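Local coordinates for phosphotriesterase homology protein (Escherichia coli, PDB 1BF6), which hydrolyses phosphorylated glyceryl acetates and some aromatic acetates and propionates, as a zinc-dependent member of the phosphotriesterase family, at residues 24-35 and 243-252; 186-195 and 215-224. All coordinates share one frame; numbering follows the deposited sequence.

Interaction 1: residues 24-35 and 243-252; sequences NVDCRLDQYAFI and ITRRSHLKAN. With SO4 (sulfate ion), chain F.
Val25 lays CG2 over one face of the Arg246 guanidinium, 3.6 Å from NH1. Asp26 follows and grips three residues. Its backbone O accepts Arg246 N in the carbonyl plane. Its CG stands anti to the backbone N (chi1 -164°) and brings both oxygens to Arg245 and the start of the 3-10 turn 246-248. OD1 takes Ser247 N on its syn lone pair. OD2 takes Ser247 OG at 2.8 Å, also syn, and keeps its anti lone pair for the salt bridge to Arg245 NH1 at 3.1 Å. Cys27 sets SG over the centre of the Arg245 guanidinium, and a water joins Cys27 O to Thr244 O. Arg28 O receives Arg246 NE at 2.8 Å, with the donor tilted from the carbonyl plane. Leu29 packs CD1 against Leu249 CD1. Asp30 OD1 uses its syn lone pair for Arg246 NH2 at 3.0 Å; its OD2 holds Arg28 NH1. Gln31 stacks its amide on the Arg246 guanidinium, the planes 3° apart, opposite Val25. Its OE1 accepts Asn252 ND2 at 2.9 Å, the two amides nearly coplanar. Phe34 carries Ala251 CB over its ring centre, 3.4 Å from the centroid, a CH-pi contact. Ile35 CD1 presses tightly on Leu249 CD2.

Cutting Arg246 back to an alanine would probably leave Asp30 OD1 and Arg28 O without these donors and open a gap between Val25 and Gln31. Backbone and side-chain bonds hold the loop after TIM-barrel strand 237-239 to 24-35. The Thr244 side chain, about 4 Å from a bound zinc ion, holds a sulfate, probably from the crystallisation liquor, through OG1; Arg245 NE adds a weak bond. Asp30 probably offsets the closeness of the Arg28 and Arg246 charges, and Asp26 probably steadies Arg245 beside the anion.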
loop_
_atom_site.group_PDB
_atom_site.type_symbol
_atom_site.label_atom_id
_atom_site.label_comp_id
_atom_site.label_asym_id
_atom_site.label_seq_id
_atom_site.Cartn_x
_atom_site.Cartn_y
_atom_site.Cartn_z
ATOM N N ASN A 24 15.972 12.591 -9.740
ATOM C CA ASN A 24 16.778 11.530 -9.156
ATOM C C ASN A 24 16.380 10.192 -9.770
ATOM O O ASN A 24 15.272 9.691 -9.534
ATOM C CB ASN A 24 16.529 11.527 -7.641
ATOM C CG ASN A 24 17.462 10.598 -6.868
ATOM O OD1 ASN A 24 17.435 10.599 -5.642
ATOM N ND2 ASN A 24 18.289 9.820 -7.566
ATOM N N VAL A 25 17.285 9.623 -10.564
ATOM C CA VAL A 25 17.047 8.337 -11.218
ATOM C C VAL A 25 16.811 7.181 -10.210
ATOM O O VAL A 25 16.290 6.126 -10.580
ATOM C CB VAL A 25 18.211 7.998 -12.201
ATOM C CG1 VAL A 25 19.524 7.789 -11.430
ATOM C CG2 VAL A 25 17.860 6.785 -13.057
ATOM N N ASP A 26 17.176 7.392 -8.944
ATOM C CA ASP A 26 16.981 6.384 -7.901
ATOM C C ASP A 26 15.469 6.164 -7.721
ATOM O O ASP A 26 15.012 5.047 -7.437
ATOM C CB ASP A 26 17.600 6.853 -6.576
ATOM C CG ASP A 26 17.768 5.720 -5.567
ATOM O OD1 ASP A 26 17.979 4.575 -6.001
ATOM O OD2 ASP A 26 17.698 5.971 -4.346
ATOM N N CYS A 27 14.715 7.248 -7.909
ATOM C CA CYS A 27 13.258 7.248 -7.796
ATOM C C CYS A 27 12.537 6.638 -9.009
ATOM O O CYS A 27 11.300 6.629 -9.066
ATOM C CB CYS A 27 12.764 8.667 -7.520
ATOM S SG CYS A 27 13.394 9.322 -5.981
ATOM N N ARG A 28 13.312 6.169 -9.985
ATOM C CA ARG A 28 12.769 5.505 -11.158
ATOM C C ARG A 28 12.972 3.995 -10.959
ATOM O O ARG A 28 13.938 3.401 -11.470
ATOM C CB ARG A 28 13.459 5.981 -12.447
ATOM C CG ARG A 28 12.961 5.277 -13.707
ATOM C CD ARG A 28 13.107 6.140 -14.967
ATOM N NE ARG A 28 14.489 6.489 -15.304
ATOM C CZ ARG A 28 15.338 5.692 -15.958
ATOM N NH1 ARG A 28 14.967 4.475 -16.353
ATOM N NH2 ARG A 28 16.558 6.127 -16.248
ATOM N N LEU A 29 12.083 3.387 -10.174
ATOM C CA LEU A 29 12.159 1.950 -9.898
ATOM C C LEU A 29 11.544 1.194 -11.075
ATOM O O LEU A 29 10.333 0.971 -11.119
ATOM C CB LEU A 29 11.430 1.628 -8.587
ATOM C CG LEU A 29 11.478 0.175 -8.110
ATOM C CD1 LEU A 29 12.903 -0.195 -7.700
ATOM C CD2 LEU A 29 10.538 0.011 -6.940
ATOM N N ASP A 30 12.391 0.807 -12.029
ATOM C CA ASP A 30 11.939 0.110 -13.228
ATOM C C ASP A 30 12.941 -0.923 -13.755
ATOM O O ASP A 30 12.937 -1.238 -14.947
ATOM C CB ASP A 30 11.647 1.135 -14.338
ATOM C CG ASP A 30 12.913 1.848 -14.853
ATOM O OD1 ASP A 30 13.976 1.807 -14.186
ATOM O OD2 ASP A 30 12.841 2.455 -15.945
ATOM N N GLN A 31 13.801 -1.434 -12.879
ATOM C CA GLN A 31 14.806 -2.411 -13.290
ATOM C C GLN A 31 14.211 -3.808 -13.288
ATOM O O GLN A 31 14.221 -4.517 -12.281
ATOM C CB GLN A 31 16.031 -2.296 -12.395
ATOM C CG GLN A 31 16.611 -0.879 -12.410
ATOM C CD GLN A 31 17.899 -0.747 -11.626
ATOM O OE1 GLN A 31 17.896 -0.767 -10.401
ATOM N NE2 GLN A 31 19.011 -0.580 -12.338
ATOM N N TYR A 32 13.696 -4.180 -14.450
ATOM C CA TYR A 32 13.021 -5.440 -14.663
ATOM C C TYR A 32 13.657 -6.714 -14.116
ATOM O O TYR A 32 13.027 -7.421 -13.328
ATOM C CB TYR A 32 12.712 -5.615 -16.144
ATOM C CG TYR A 32 11.815 -6.794 -16.421
ATOM C CD1 TYR A 32 10.500 -6.820 -15.948
ATOM C CD2 TYR A 32 12.280 -7.886 -17.151
ATOM C CE1 TYR A 32 9.674 -7.908 -16.198
ATOM C CE2 TYR A 32 11.465 -8.974 -17.410
ATOM C CZ TYR A 32 10.161 -8.980 -16.932
ATOM O OH TYR A 32 9.351 -10.051 -17.215
ATOM N N ALA A 33 14.863 -7.038 -14.581
ATOM C CA ALA A 33 15.548 -8.251 -14.130
ATOM C C ALA A 33 15.653 -8.306 -12.607
ATOM O O ALA A 33 15.296 -9.315 -11.994
ATOM C CB ALA A 33 16.932 -8.357 -14.777
ATOM N N PHE A 34 16.094 -7.209 -12.001
ATOM C CA PHE A 34 16.230 -7.137 -10.551
ATOM C C PHE A 34 14.898 -7.329 -9.837
ATOM O O PHE A 34 14.833 -8.031 -8.828
ATOM C CB PHE A 34 16.814 -5.795 -10.121
ATOM C CG PHE A 34 18.222 -5.567 -10.576
ATOM C CD1 PHE A 34 18.991 -6.609 -11.070
ATOM C CD2 PHE A 34 18.783 -4.299 -10.487
ATOM C CE1 PHE A 34 20.297 -6.393 -11.467
ATOM C CE2 PHE A 34 20.093 -4.069 -10.882
ATOM C CZ PHE A 34 20.848 -5.119 -11.372
ATOM N N ILE A 35 13.845 -6.680 -10.337
ATOM C CA ILE A 35 12.528 -6.795 -9.714
ATOM C C ILE A 35 11.994 -8.221 -9.827
ATOM O O ILE A 35 11.445 -8.741 -8.861
ATOM C CB ILE A 35 11.522 -5.695 -10.220
ATOM C CG1 ILE A 35 11.509 -4.549 -9.169
ATOM C CG2 ILE A 35 10.109 -6.268 -10.356
ATOM C CD1 ILE A 35 11.942 -4.921 -7.725
ATOM N N ILE A 243 8.732 -0.518 -0.884
ATOM C CA ILE A 243 9.946 -0.324 -1.693
ATOM C C ILE A 243 9.601 0.722 -2.769
ATOM O O ILE A 243 8.560 0.616 -3.434
ATOM C CB ILE A 243 10.410 -1.642 -2.370
ATOM C CG1 ILE A 243 10.847 -2.667 -1.312
ATOM C CG2 ILE A 243 11.526 -1.375 -3.363
ATOM C CD1 ILE A 243 11.950 -2.183 -0.394
ATOM N N THR A 244 10.470 1.720 -2.920
ATOM C CA THR A 244 10.249 2.813 -3.870
ATOM C C THR A 244 11.488 3.236 -4.675
ATOM O O THR A 244 11.358 3.947 -5.668
ATOM C CB THR A 244 9.760 4.090 -3.132
ATOM O OG1 THR A 244 10.739 4.490 -2.163
ATOM C CG2 THR A 244 8.428 3.862 -2.412
ATOM N N ARG A 245 12.674 2.794 -4.256
ATOM C CA ARG A 245 13.924 3.182 -4.919
ATOM C C ARG A 245 14.800 2.042 -5.395
ATOM O O ARG A 245 14.755 0.943 -4.851
ATOM C CB ARG A 245 14.754 4.030 -3.961
ATOM C CG ARG A 245 14.092 5.322 -3.545
ATOM C CD ARG A 245 14.871 5.955 -2.424
ATOM N NE ARG A 245 14.419 7.312 -2.143
ATOM C CZ ARG A 245 15.190 8.388 -2.269
ATOM N NH1 ARG A 245 16.450 8.263 -2.683
ATOM N NH2 ARG A 245 14.719 9.585 -1.930
ATOM N N ARG A 246 15.612 2.316 -6.411
ATOM C CA ARG A 246 16.544 1.318 -6.943
ATOM C C ARG A 246 17.524 0.908 -5.828
ATOM O O ARG A 246 17.884 -0.263 -5.709
ATOM C CB ARG A 246 17.335 1.888 -8.128
ATOM C CG ARG A 246 16.494 2.223 -9.346
ATOM C CD ARG A 246 17.342 2.897 -10.423
ATOM N NE ARG A 246 16.691 2.908 -11.734
ATOM C CZ ARG A 246 17.335 3.075 -12.888
ATOM N NH1 ARG A 246 18.653 3.248 -12.899
ATOM N NH2 ARG A 246 16.668 3.064 -14.034
ATOM N N SER A 247 17.897 1.871 -4.985
ATOM C CA SER A 247 18.833 1.619 -3.892
ATOM C C SER A 247 18.274 0.692 -2.810
ATOM O O SER A 247 19.007 0.250 -1.922
ATOM C CB SER A 247 19.350 2.936 -3.287
ATOM O OG SER A 247 18.322 3.726 -2.718
ATOM N N HIS A 248 16.973 0.413 -2.879
ATOM C CA HIS A 248 16.325 -0.498 -1.932
ATOM C C HIS A 248 16.508 -1.960 -2.384
ATOM O O HIS A 248 16.384 -2.886 -1.581
ATOM C CB HIS A 248 14.818 -0.193 -1.816
ATOM C CG HIS A 248 14.498 1.128 -1.182
ATOM N ND1 HIS A 248 13.307 1.789 -1.405
ATOM C CD2 HIS A 248 15.187 1.889 -0.299
ATOM C CE1 HIS A 248 13.272 2.894 -0.684
ATOM N NE2 HIS A 248 14.402 2.979 -0.003
ATOM N N LEU A 249 16.766 -2.154 -3.674
ATOM C CA LEU A 249 16.952 -3.475 -4.259
ATOM C C LEU A 249 18.285 -4.098 -3.824
ATOM O O LEU A 249 19.279 -3.398 -3.667
ATOM C CB LEU A 249 16.888 -3.385 -5.783
ATOM C CG LEU A 249 15.622 -2.728 -6.377
ATOM C CD1 LEU A 249 15.671 -2.834 -7.900
ATOM C CD2 LEU A 249 14.362 -3.383 -5.826
ATOM N N LYS A 250 18.282 -5.410 -3.601
ATOM C CA LYS A 250 19.490 -6.116 -3.164
ATOM C C LYS A 250 20.649 -5.995 -4.161
ATOM O O LYS A 250 21.793 -5.808 -3.751
ATOM C CB LYS A 250 19.180 -7.592 -2.845
ATOM C CG LYS A 250 18.209 -7.759 -1.664
ATOM C CD LYS A 250 18.214 -9.155 -1.055
ATOM C CE LYS A 250 17.672 -10.207 -1.995
ATOM N NZ LYS A 250 16.202 -10.074 -2.189
ATOM N N ALA A 251 20.348 -6.078 -5.457
ATOM C CA ALA A 251 21.365 -5.964 -6.506
ATOM C C ALA A 251 22.102 -4.617 -6.467
ATOM O O ALA A 251 23.204 -4.499 -7.002
ATOM C CB ALA A 251 20.740 -6.179 -7.882
ATOM N N ASN A 252 21.477 -3.610 -5.856
ATOM C CA ASN A 252 22.064 -2.276 -5.723
ATOM C C ASN A 252 22.570 -1.997 -4.309
ATOM O O ASN A 252 22.745 -0.846 -3.924
ATOM C CB ASN A 252 21.052 -1.203 -6.140
ATOM C CG ASN A 252 20.700 -1.286 -7.596
ATOM O OD1 ASN A 252 21.566 -1.513 -8.436
ATOM N ND2 ASN A 252 19.418 -1.132 -7.911
HETATM S S SO4 F . 11.300 7.094 0.448
HETATM O O1 SO4 F . 12.355 8.102 0.511
HETATM O O2 SO4 F . 10.810 6.977 -0.991
HETATM O O3 SO4 F . 11.786 5.682 0.879
HETATM O O4 SO4 F . 10.174 7.484 1.403
HETATM O O HOH W 1 10.022 6.139 -6.610
HETATM O O HOH W 2 21.666 -0.312 -10.934
#

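Interaction 2: residues 186-195 and 215-224; sequences CDLKDNLDNI and YYPDEKRIAM. With SO4 (sulfate ion), chain E; SO4 (sulfate ion), chain F.
Tyr216 lies flat on the backbone at Leu188 and Lys189. With chi1 at -170°, the Tyr216 ring points away from its own N and across to 186-195. Lys189 N sits 3.5 Å above the ring plane, over its centre. The hydroxyl reaches on to Asp190, where OH donates to OD1 at 2.6 Å on the anti lone pair. The carboxylate is turned 75° from the ring.

Arg221 runs extended from CG to NE, alongside Leu188. Its NE meets Asp187 OD2 at 3.0 Å in a salt bridge. The oxygen lies in the guanidinium plane, but NE comes from well above the carboxylate plane. Arg221 NH1 forms a second salt bridge, to Asp218 OD1, with a weak, strongly bent hydrogen bond. Thr209 OG1 binds both Asp187 OD1 and Arg221 NH2, which helps fix this pair.

Leu188 touches Tyr215 CB with CD2 at 3.6 Å. The Tyr215 hydroxyl donates to a sulfate. A bend at the last Met224 torsion (chi3 -74°) turns CE to Lys189 O, 3.4 Å away, and SD accepts a weak hydrogen bond from Asn191 N.

The contact joins the loop after strand 181-183 and the first turn of helix 192-200 to the start of helix 218-230 and the residues before it. Ile195 and Met224 both pack on Phe207 of strand 204-207, and Leu192 reaches Ala227 and Leu228 farther along helix 218-230.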
loop_
_atom_site.group_PDB
_atom_site.type_symbol
_atom_site.label_atom_id
_atom_site.label_comp_id
_atom_site.label_asym_id
_atom_site.label_seq_id
_atom_site.Cartn_x
_atom_site.Cartn_y
_atom_site.Cartn_z
ATOM N N CYS A 186 1.248 3.820 9.004
ATOM C CA CYS A 186 0.916 4.183 10.379
ATOM C C CYS A 186 2.109 3.973 11.304
ATOM O O CYS A 186 2.045 4.303 12.488
ATOM C CB CYS A 186 -0.249 3.333 10.895
ATOM S SG CYS A 186 -1.804 3.564 10.014
ATOM N N ASP A 187 3.207 3.486 10.729
ATOM C CA ASP A 187 4.416 3.150 11.485
ATOM C C ASP A 187 5.666 4.025 11.249
ATOM O O ASP A 187 6.773 3.505 11.114
ATOM C CB ASP A 187 4.752 1.671 11.221
ATOM C CG ASP A 187 5.117 1.398 9.760
ATOM O OD1 ASP A 187 4.735 2.199 8.869
ATOM O OD2 ASP A 187 5.792 0.376 9.480
ATOM N N LEU A 188 5.497 5.344 11.224
ATOM C CA LEU A 188 6.634 6.253 11.037
ATOM C C LEU A 188 6.910 7.117 12.275
ATOM O O LEU A 188 7.769 7.997 12.263
ATOM C CB LEU A 188 6.445 7.107 9.777
ATOM C CG LEU A 188 6.675 6.340 8.475
ATOM C CD1 LEU A 188 6.153 7.108 7.265
ATOM C CD2 LEU A 188 8.150 6.037 8.335
ATOM N N LYS A 189 6.203 6.817 13.360
ATOM C CA LYS A 189 6.349 7.517 14.634
ATOM C C LYS A 189 5.543 6.751 15.687
ATOM O O LYS A 189 4.816 5.809 15.343
ATOM C CB LYS A 189 5.819 8.954 14.533
ATOM C CG LYS A 189 4.317 9.045 14.354
ATOM C CD LYS A 189 3.833 10.460 14.503
ATOM C CE LYS A 189 2.368 10.564 14.146
ATOM N NZ LYS A 189 1.920 11.974 14.203
ATOM N N ASP A 190 5.721 7.111 16.961
ATOM C CA ASP A 190 4.972 6.494 18.055
ATOM C C ASP A 190 3.564 6.962 17.715
ATOM O O ASP A 190 3.253 8.147 17.822
ATOM C CB ASP A 190 5.428 7.043 19.420
ATOM C CG ASP A 190 6.855 6.592 19.807
ATOM O OD1 ASP A 190 7.426 5.718 19.125
ATOM O OD2 ASP A 190 7.406 7.115 20.805
ATOM N N ASN A 191 2.736 6.024 17.273
ATOM C CA ASN A 191 1.397 6.347 16.790
ATOM C C ASN A 191 0.294 5.436 17.359
ATOM O O ASN A 191 -0.774 5.300 16.757
ATOM C CB ASN A 191 1.478 6.198 15.257
ATOM C CG ASN A 191 0.375 6.939 14.504
ATOM O OD1 ASN A 191 0.058 6.573 13.373
ATOM N ND2 ASN A 191 -0.160 8.001 15.091
ATOM N N LEU A 192 0.524 4.857 18.535
ATOM C CA LEU A 192 -0.456 3.940 19.124
ATOM C C LEU A 192 -1.852 4.515 19.358
ATOM O O LEU A 192 -2.845 3.894 18.988
ATOM C CB LEU A 192 0.082 3.310 20.416
ATOM C CG LEU A 192 -0.672 2.072 20.894
ATOM C CD1 LEU A 192 -0.693 1.007 19.802
ATOM C CD2 LEU A 192 -0.019 1.537 22.154
ATOM N N ASP A 193 -1.933 5.710 19.934
ATOM C CA ASP A 193 -3.236 6.310 20.207
ATOM C C ASP A 193 -4.088 6.395 18.961
ATOM O O ASP A 193 -5.200 5.871 18.940
ATOM C CB ASP A 193 -3.090 7.680 20.858
ATOM C CG ASP A 193 -2.501 7.590 22.250
ATOM O OD1 ASP A 193 -2.864 6.646 22.995
ATOM O OD2 ASP A 193 -1.668 8.453 22.598
ATOM N N ASN A 194 -3.536 6.987 17.905
ATOM C CA ASN A 194 -4.261 7.112 16.650
ATOM C C ASN A 194 -4.616 5.747 16.065
ATOM O O ASN A 194 -5.715 5.553 15.567
ATOM C CB ASN A 194 -3.440 7.890 15.621
ATOM C CG ASN A 194 -3.394 9.392 15.891
ATOM O OD1 ASN A 194 -2.569 10.092 15.303
ATOM N ND2 ASN A 194 -4.267 9.890 16.768
ATOM N N ILE A 195 -3.671 4.808 16.098
ATOM C CA ILE A 195 -3.907 3.479 15.547
ATOM C C ILE A 195 -5.076 2.775 16.241
ATOM O O ILE A 195 -5.914 2.168 15.577
ATOM C CB ILE A 195 -2.611 2.605 15.594
ATOM C CG1 ILE A 195 -1.612 3.103 14.549
ATOM C CG2 ILE A 195 -2.925 1.135 15.313
ATOM C CD1 ILE A 195 -0.287 2.396 14.605
ATOM N N TYR A 215 13.879 6.756 9.367
ATOM C CA TYR A 215 12.658 7.524 9.599
ATOM C C TYR A 215 12.134 7.159 10.981
ATOM O O TYR A 215 11.787 8.025 11.787
ATOM C CB TYR A 215 11.578 7.158 8.572
ATOM C CG TYR A 215 11.775 7.704 7.174
ATOM C CD1 TYR A 215 12.238 9.006 6.964
ATOM C CD2 TYR A 215 11.434 6.936 6.056
ATOM C CE1 TYR A 215 12.346 9.530 5.675
ATOM C CE2 TYR A 215 11.538 7.444 4.769
ATOM C CZ TYR A 215 11.992 8.739 4.581
ATOM O OH TYR A 215 12.082 9.248 3.303
ATOM N N TYR A 216 12.115 5.856 11.249
ATOM C CA TYR A 216 11.606 5.310 12.505
ATOM C C TYR A 216 12.216 3.910 12.645
ATOM O O TYR A 216 12.304 3.175 11.662
ATOM C CB TYR A 216 10.078 5.229 12.396
ATOM C CG TYR A 216 9.336 4.914 13.667
ATOM C CD1 TYR A 216 9.326 5.808 14.735
ATOM C CD2 TYR A 216 8.603 3.736 13.783
ATOM C CE1 TYR A 216 8.596 5.527 15.892
ATOM C CE2 TYR A 216 7.873 3.455 14.922
ATOM C CZ TYR A 216 7.871 4.345 15.967
ATOM O OH TYR A 216 7.128 4.058 17.086
ATOM N N PRO A 217 12.637 3.524 13.861
ATOM C CA PRO A 217 13.239 2.195 14.041
ATOM C C PRO A 217 12.306 0.974 14.087
ATOM O O PRO A 217 11.240 1.012 14.709
ATOM C CB PRO A 217 14.035 2.360 15.335
ATOM C CG PRO A 217 13.211 3.322 16.123
ATOM C CD PRO A 217 12.726 4.327 15.099
ATOM N N ASP A 218 12.730 -0.105 13.431
ATOM C CA ASP A 218 11.981 -1.370 13.405
ATOM C C ASP A 218 11.690 -1.870 14.823
ATOM O O ASP A 218 10.667 -2.524 15.058
ATOM C CB ASP A 218 12.740 -2.464 12.637
ATOM C CG ASP A 218 12.542 -2.394 11.130
ATOM O OD1 ASP A 218 11.609 -1.707 10.645
ATOM O OD2 ASP A 218 13.326 -3.048 10.411
ATOM N N GLU A 219 12.602 -1.588 15.753
ATOM C CA GLU A 219 12.426 -1.994 17.147
ATOM C C GLU A 219 11.147 -1.377 17.719
ATOM O O GLU A 219 10.438 -2.003 18.513
ATOM C CB GLU A 219 13.631 -1.557 17.989
ATOM C CG GLU A 219 13.493 -1.903 19.469
ATOM C CD GLU A 219 14.667 -1.419 20.321
ATOM O OE1 GLU A 219 15.575 -0.743 19.776
ATOM O OE2 GLU A 219 14.678 -1.714 21.543
ATOM N N LYS A 220 10.862 -0.141 17.317
ATOM C CA LYS A 220 9.666 0.547 17.777
ATOM C C LYS A 220 8.417 0.069 17.036
ATOM O O LYS A 220 7.330 0.083 17.601
ATOM C CB LYS A 220 9.842 2.056 17.691
ATOM C CG LYS A 220 10.849 2.576 18.693
ATOM C CD LYS A 220 10.879 4.087 18.748
ATOM C CE LYS A 220 11.838 4.542 19.844
ATOM N NZ LYS A 220 11.785 6.013 20.075
ATOM N N ARG A 221 8.583 -0.366 15.788
ATOM C CA ARG A 221 7.469 -0.920 15.015
ATOM C C ARG A 221 7.076 -2.229 15.727
ATOM O O ARG A 221 5.892 -2.509 15.944
ATOM C CB ARG A 221 7.888 -1.234 13.564
ATOM C CG ARG A 221 8.213 -0.010 12.691
ATOM C CD ARG A 221 8.450 -0.416 11.242
ATOM N NE ARG A 221 8.602 0.767 10.394
ATOM C CZ ARG A 221 9.732 1.457 10.239
ATOM N NH1 ARG A 221 10.853 1.082 10.851
ATOM N NH2 ARG A 221 9.715 2.600 9.558
ATOM N N ILE A 222 8.086 -3.007 16.121
ATOM C CA ILE A 222 7.858 -4.270 16.825
ATOM C C ILE A 222 7.121 -4.025 18.147
ATOM O O ILE A 222 6.163 -4.740 18.459
ATOM C CB ILE A 222 9.205 -5.056 17.027
ATOM C CG1 ILE A 222 9.596 -5.725 15.703
ATOM C CG2 ILE A 222 9.077 -6.090 18.146
ATOM C CD1 ILE A 222 11.006 -6.292 15.681
ATOM N N ALA A 223 7.517 -2.983 18.880
ATOM C CA ALA A 223 6.876 -2.644 20.153
ATOM C C ALA A 223 5.389 -2.301 19.921
ATOM O O ALA A 223 4.530 -2.703 20.711
ATOM C CB ALA A 223 7.591 -1.493 20.818
ATOM N N MET A 224 5.094 -1.574 18.839
ATOM C CA MET A 224 3.706 -1.223 18.529
ATOM C C MET A 224 2.931 -2.471 18.131
ATOM O O MET A 224 1.778 -2.630 18.527
ATOM C CB MET A 224 3.611 -0.149 17.429
ATOM C CG MET A 224 4.006 1.245 17.899
ATOM S SD MET A 224 3.216 2.597 16.956
ATOM C CE MET A 224 4.129 2.502 15.443
HETATM S S SO4 E . -1.498 13.449 13.556
HETATM O O1 SO4 E . -0.525 14.503 13.830
HETATM O O2 SO4 E . -2.313 13.806 12.312
HETATM O O3 SO4 E . -0.827 12.074 13.280
HETATM O O4 SO4 E . -2.390 13.268 14.784
HETATM S S SO4 F . 11.300 7.094 0.448
HETATM O O1 SO4 F . 12.355 8.102 0.511
HETATM O O2 SO4 F . 10.810 6.977 -0.991
HETATM O O3 SO4 F . 11.786 5.682 0.879
HETATM O O4 SO4 F . 10.174 7.484 1.403
HETATM O O HOH W 3 9.540 9.447 13.874
#

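Overall arrangement
Both contacts belong to the TIM barrel of one chain. Their centres lie about 26 Å apart, and their nearest atoms are about 6 Å apart without touching. Along the chain, 24-35 comes first, then 186-195, 215-224 and 243-252. Interaction 1 brings a segment after the first barrel strand, 7-12, to the loop after the last, 237-239. Interaction 2 joins successive loop-helix units on strands 181-183 and 204-207. One sulfate, probably from the crystallisation liquor, links the two: Thr244 and Tyr215 both bind it, with Lys212. The Thr244 side chain lies about 4 Å from a zinc ion; interaction 2 comes near the metal site through Leu188, next to His185.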